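PDB 5HFT: gamma-glutamyltranspeptidase, which catalyses the conversion of oxamate to oxalate in the uric acid degradation pathway. Local coordinates for residues Leu84-Glu89 against Thr270-Ala275; Gly90-Ile95 against Pro259-Leu264. All coordinates share one frame; numbering follows the deposited sequence.

How the contacts relate
Contacts 1 and 2 lie with their centres about 5 Å apart, on the same side of the chain's centre, and join the same two hairpins. Strand 80-86 runs through the turn at 87-92 into strand 93-97; some 160 residues later, strand 262-266 turns back into strand 269-273. Contact 1 brings together the outer segments, 84-89 and 270-275; contact 2, nested within it along the chain, brings together 90-95 and 259-264, largely through their loop residues. Backbone hydrogen bonds, from Ile93 N to Ile85 O and from Leu264 N to Leu271 O, tie the contacts together. Two sheet layers, distant in sequence, thus meet through side chains, consistent with the sandwich of the gamma-glutamyltransferase family.

Contact 1. Residues Leu84-Glu89 against Thr270-Ala275; sequences LIVPPE and TLWNLA
Val86 comes to the indole of Trp272 at a slant, meeting its six-membered ring with CG1 of Val86 4.1 Å from CZ3 of Trp272. On that same side of the ring plane CG of Pro92 stands over the ring fusion near CE2 of Trp272. Pro261 borders the pyrrole end, also on this side, while Thr263 approaches from the other side of the ring plane. Trp272 turns its CG beside the backbone N (chi1 -55°), which lays the indole along the space between the strands. Leu84 meets the stem of this residue and not the ring: its CD2 packs 3.8 Å from CB of Trp272 and 3.6 Å from O of Trp272, the two side chains crossing at about a right angle. With CG anti to the backbone N (chi1 -163°), the isobutyl group of Leu84 extends toward the second strand. The two strand segments run nearly antiparallel, at 152°, but their axes stay 8.8 Å apart and no hydrogen bond joins them. They therefore face each other as the layers of a beta sandwich do, with apolar side chains filling the interlayer space, as in the alpha-beta-beta-alpha fold of N-terminal nucleophile hydrolases, to which this family belongs. Residues of both strands also pair, antiparallel, with the neighbouring protein chain, so the sheet structure runs on across the interface. At the far end of the contact Asn273 points away from strand 80-86, and its OD1 accepts hydrogen bonds from polar side chains of that neighbouring chain; Leu271, also pointing away, packs against Leu287 of helix 277-287.

Contact 2. Residues Gly90-Ile95 against Pro259-Leu264; sequences GDPIAI and PGPLTL
Ala94 and Pro259 make the tight end of this contact: the methyl group of Ala94 lies against the backbone of the other segment, CB of Ala94 3.3 Å from O of Pro259. The same methyl reaches the ring of Pro261 more loosely, with CB of Ala94 4.4 Å from CD of Pro261. Further back along segment 90-95 two proline rings cross at a slant, touching through their outermost carbons, CG of Pro92 and CG of Pro261 at 3.8 Å. The contact is wholly van der Waals, without a hydrogen bond between the segments. Strand 93-97 and the approach to strand 262-266 belong to opposing layers, and the outward-facing residues mark the helices that flank them: Ile93 and Ile95 lie against Ile140 of helix 130-144, whereas Leu262 and Leu264 pack on Leu284 of helix 277-287. This order of helix, strand, strand, helix fits the four-layered sandwich of the gamma-glutamyltransferase family. Ala94 is buried, with Leu274 beside it, but the packing opens quickly toward solvent. Pro259 lends its ring to the margin of the contact while remaining exposed, and the backbone of Gly260 is exposed next to it. Toward the hairpin turn the contact ends at Pro92, which is partly exposed.

Contact 1. Residues Leu84-Glu89 against Thr270-Ala275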
loop_
_atom_site.group_PDB
_atom_site.type_symbol
_atom_site.label_atom_id
_atom_site.label_comp_id
_atom_site.label_asym_id
_atom_site.label_seq_id
_atom_site.Cartn_x
_atom_site.Cartn_y
_atom_site.Cartn_z
ATOM N N LEU A 84 6.993 3.737 -4.506
ATOM C CA LEU A 84 7.509 4.240 -5.768
ATOM C C LEU A 84 7.707 5.728 -5.546
ATOM O O LEU A 84 6.783 6.416 -5.097
ATOM C CB LEU A 84 6.539 3.972 -6.913
ATOM C CG LEU A 84 7.078 4.060 -8.326
ATOM C CD1 LEU A 84 8.253 3.151 -8.447
ATOM C CD2 LEU A 84 5.994 3.629 -9.285
ATOM N N ILE A 85 8.927 6.203 -5.757
ATOM C CA ILE A 85 9.290 7.589 -5.500
ATOM C C ILE A 85 9.779 8.212 -6.797
ATOM O O ILE A 85 10.625 7.631 -7.484
ATOM C CB ILE A 85 10.359 7.700 -4.407
ATOM C CG1 ILE A 85 9.835 7.091 -3.112
ATOM C CG2 ILE A 85 10.792 9.134 -4.239
ATOM C CD1 ILE A 85 10.836 7.095 -1.984
ATOM N N VAL A 86 9.205 9.357 -7.156
ATOM C CA VAL A 86 9.618 10.073 -8.363
ATOM C C VAL A 86 10.275 11.391 -7.969
ATOM O O VAL A 86 9.573 12.344 -7.583
ATOM C CB VAL A 86 8.426 10.313 -9.292
ATOM C CG1 VAL A 86 8.916 10.747 -10.644
ATOM C CG2 VAL A 86 7.612 9.049 -9.399
ATOM N N PRO A 87 11.600 11.497 -8.024
ATOM C CA PRO A 87 12.241 12.745 -7.655
ATOM C C PRO A 87 11.937 13.799 -8.697
ATOM O O PRO A 87 11.488 13.463 -9.805
ATOM C CB PRO A 87 13.737 12.390 -7.618
ATOM C CG PRO A 87 13.788 10.938 -7.551
ATOM C CD PRO A 87 12.599 10.472 -8.340
ATOM N N PRO A 88 12.117 15.076 -8.365
ATOM C CA PRO A 88 11.811 16.127 -9.347
ATOM C C PRO A 88 12.449 15.882 -10.703
ATOM O O PRO A 88 11.777 16.078 -11.726
ATOM C CB PRO A 88 12.349 17.394 -8.670
ATOM C CG PRO A 88 12.218 17.126 -7.220
ATOM C CD PRO A 88 12.497 15.640 -7.054
ATOM N N GLU A 89 13.710 15.430 -10.753
ATOM C CA GLU A 89 14.364 15.283 -12.052
ATOM C C GLU A 89 14.774 13.857 -12.408
ATOM O O GLU A 89 14.647 13.463 -13.570
ATOM C CB GLU A 89 15.602 16.209 -12.133
ATOM C CG GLU A 89 15.298 17.683 -12.532
ATOM C CD GLU A 89 16.564 18.500 -12.874
ATOM O OE1 GLU A 89 17.313 18.856 -11.930
ATOM O OE2 GLU A 89 16.811 18.785 -14.080
ATOM N N THR A 270 6.447 8.164 -19.863
ATOM C CA THR A 270 6.908 7.009 -19.111
ATOM C C THR A 270 5.991 6.765 -17.918
ATOM O O THR A 270 5.522 7.716 -17.282
ATOM C CB THR A 270 8.353 7.229 -18.621
ATOM O OG1 THR A 270 9.163 7.710 -19.703
ATOM C CG2 THR A 270 8.951 5.950 -18.054
ATOM N N LEU A 271 5.747 5.485 -17.613
ATOM C CA LEU A 271 4.875 5.057 -16.527
ATOM C C LEU A 271 5.531 3.881 -15.817
ATOM O O LEU A 271 6.038 2.962 -16.462
ATOM C CB LEU A 271 3.478 4.642 -17.040
ATOM C CG LEU A 271 2.515 3.818 -16.142
ATOM C CD1 LEU A 271 2.279 4.455 -14.794
ATOM C CD2 LEU A 271 1.180 3.540 -16.796
ATOM N N TRP A 272 5.502 3.890 -14.490
ATOM C CA TRP A 272 6.194 2.878 -13.712
ATOM C C TRP A 272 5.215 2.128 -12.815
ATOM O O TRP A 272 4.229 2.695 -12.337
ATOM C CB TRP A 272 7.282 3.513 -12.869
ATOM C CG TRP A 272 8.235 4.314 -13.681
ATOM C CD1 TRP A 272 9.237 3.839 -14.477
ATOM C CD2 TRP A 272 8.286 5.745 -13.782
ATOM N NE1 TRP A 272 9.914 4.881 -15.060
ATOM C CE2 TRP A 272 9.347 6.063 -14.654
ATOM C CE3 TRP A 272 7.540 6.785 -13.220
ATOM C CZ2 TRP A 272 9.684 7.383 -14.971
ATOM C CZ3 TRP A 272 7.874 8.085 -13.539
ATOM C CH2 TRP A 272 8.935 8.374 -14.406
ATOM N N ASN A 273 5.489 0.833 -12.623
ATOM C CA ASN A 273 4.800 -0.024 -11.663
ATOM C C ASN A 273 5.856 -0.802 -10.901
ATOM O O ASN A 273 6.820 -1.283 -11.497
ATOM C CB ASN A 273 3.845 -1.028 -12.333
ATOM C CG ASN A 273 2.594 -0.379 -12.904
ATOM O OD1 ASN A 273 1.689 -1.066 -13.389
ATOM N ND2 ASN A 273 2.540 0.943 -12.860
ATOM N N LEU A 274 5.673 -0.967 -9.601
ATOM C CA LEU A 274 6.511 -1.883 -8.845
ATOM C C LEU A 274 5.874 -3.258 -8.961
ATOM O O LEU A 274 4.768 -3.478 -8.464
ATOM C CB LEU A 274 6.655 -1.441 -7.389
ATOM C CG LEU A 274 7.702 -2.135 -6.486
ATOM C CD1 LEU A 274 7.929 -1.298 -5.247
ATOM C CD2 LEU A 274 7.345 -3.562 -6.080
ATOM N N ALA A 275 6.543 -4.155 -9.667
ATOM C CA ALA A 275 6.125 -5.540 -9.832
ATOM C C ALA A 275 7.230 -6.355 -10.513
ATOM O O ALA A 275 7.956 -5.840 -11.377
ATOM C CB ALA A 275 4.819 -5.614 -10.630
#

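Contact 2. Residues Gly90-Ile95 against Pro259-Leu264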
loop_
_atom_site.group_PDB
_atom_site.type_symbol
_atom_site.label_atom_id
_atom_site.label_comp_id
_atom_site.label_asym_id
_atom_site.label_seq_id
_atom_site.Cartn_x
_atom_site.Cartn_y
_atom_site.Cartn_z
ATOM N N GLY A 90 15.266 13.067 -11.466
ATOM C CA GLY A 90 15.896 11.801 -11.801
ATOM C C GLY A 90 14.928 10.672 -12.165
ATOM O O GLY A 90 13.743 10.862 -12.440
ATOM N N ASP A 91 15.492 9.462 -12.181
ATOM C CA ASP A 91 14.749 8.212 -12.329
ATOM C C ASP A 91 13.969 7.851 -11.064
ATOM O O ASP A 91 14.349 8.242 -9.958
ATOM C CB ASP A 91 15.696 7.053 -12.642
ATOM C CG ASP A 91 15.675 6.652 -14.096
ATOM O OD1 ASP A 91 14.569 6.637 -14.696
ATOM O OD2 ASP A 91 16.756 6.291 -14.618
ATOM N N PRO A 92 12.897 7.063 -11.199
ATOM C CA PRO A 92 12.123 6.670 -10.014
ATOM C C PRO A 92 12.861 5.661 -9.153
ATOM O O PRO A 92 13.687 4.879 -9.628
ATOM C CB PRO A 92 10.851 6.051 -10.604
ATOM C CG PRO A 92 11.275 5.565 -11.959
ATOM C CD PRO A 92 12.331 6.502 -12.441
ATOM N N ILE A 93 12.556 5.691 -7.865
ATOM C CA ILE A 93 13.174 4.803 -6.888
ATOM C C ILE A 93 12.092 3.950 -6.253
ATOM O O ILE A 93 11.093 4.479 -5.742
ATOM C CB ILE A 93 13.946 5.577 -5.808
ATOM C CG1 ILE A 93 14.967 6.525 -6.446
ATOM C CG2 ILE A 93 14.594 4.613 -4.833
ATOM C CD1 ILE A 93 15.448 7.596 -5.484
ATOM N N ALA A 94 12.303 2.635 -6.273
ATOM C CA ALA A 94 11.364 1.668 -5.732
ATOM C C ALA A 94 11.893 1.062 -4.436
ATOM O O ALA A 94 13.099 0.896 -4.254
ATOM C CB ALA A 94 11.074 0.569 -6.750
ATOM N N ILE A 95 10.975 0.771 -3.518
ATOM C CA ILE A 95 11.293 0.176 -2.227
ATOM C C ILE A 95 10.349 -0.999 -2.034
ATOM O O ILE A 95 9.139 -0.805 -1.880
ATOM C CB ILE A 95 11.150 1.168 -1.072
ATOM C CG1 ILE A 95 11.980 2.424 -1.306
ATOM C CG2 ILE A 95 11.576 0.497 0.218
ATOM C CD1 ILE A 95 11.960 3.358 -0.119
ATOM N N PRO A 259 14.399 -2.928 -5.787
ATOM C CA PRO A 259 14.363 -3.377 -7.174
ATOM C C PRO A 259 14.126 -2.198 -8.091
ATOM O O PRO A 259 13.791 -1.090 -7.665
ATOM C CB PRO A 259 13.174 -4.332 -7.221
ATOM C CG PRO A 259 12.279 -3.826 -6.193
ATOM C CD PRO A 259 13.166 -3.304 -5.076
ATOM N N GLY A 260 14.273 -2.471 -9.378
ATOM C CA GLY A 260 13.980 -1.510 -10.403
ATOM C C GLY A 260 12.509 -1.553 -10.753
ATOM O O GLY A 260 11.888 -2.620 -10.778
ATOM N N PRO A 261 11.902 -0.386 -10.955
ATOM C CA PRO A 261 10.501 -0.357 -11.362
ATOM C C PRO A 261 10.366 -0.943 -12.746
ATOM O O PRO A 261 11.242 -0.750 -13.587
ATOM C CB PRO A 261 10.179 1.137 -11.374
ATOM C CG PRO A 261 11.490 1.781 -11.605
ATOM C CD PRO A 261 12.499 0.957 -10.914
ATOM N N LEU A 262 9.280 -1.685 -12.978
ATOM C CA LEU A 262 8.895 -2.033 -14.346
ATOM C C LEU A 262 8.436 -0.770 -15.064
ATOM O O LEU A 262 7.502 -0.103 -14.611
ATOM C CB LEU A 262 7.798 -3.096 -14.368
ATOM C CG LEU A 262 8.095 -4.502 -14.938
ATOM C CD1 LEU A 262 9.181 -5.309 -14.214
ATOM C CD2 LEU A 262 6.809 -5.296 -14.993
ATOM N N THR A 263 9.104 -0.426 -16.165
ATOM C CA THR A 263 8.943 0.858 -16.840
ATOM C C THR A 263 8.206 0.683 -18.169
ATOM O O THR A 263 8.588 -0.170 -18.975
ATOM C CB THR A 263 10.319 1.499 -17.052
ATOM O OG1 THR A 263 10.263 2.436 -18.136
ATOM N N LEU A 264 7.159 1.488 -18.404
ATOM C CA LEU A 264 6.416 1.474 -19.670
ATOM C C LEU A 264 6.584 2.807 -20.403
ATOM O O LEU A 264 6.181 3.851 -19.886
ATOM C CB LEU A 264 4.918 1.211 -19.467
ATOM C CG LEU A 264 4.130 1.530 -20.759
ATOM C CD1 LEU A 264 4.425 0.467 -21.821
ATOM C CD2 LEU A 264 2.625 1.703 -20.607
#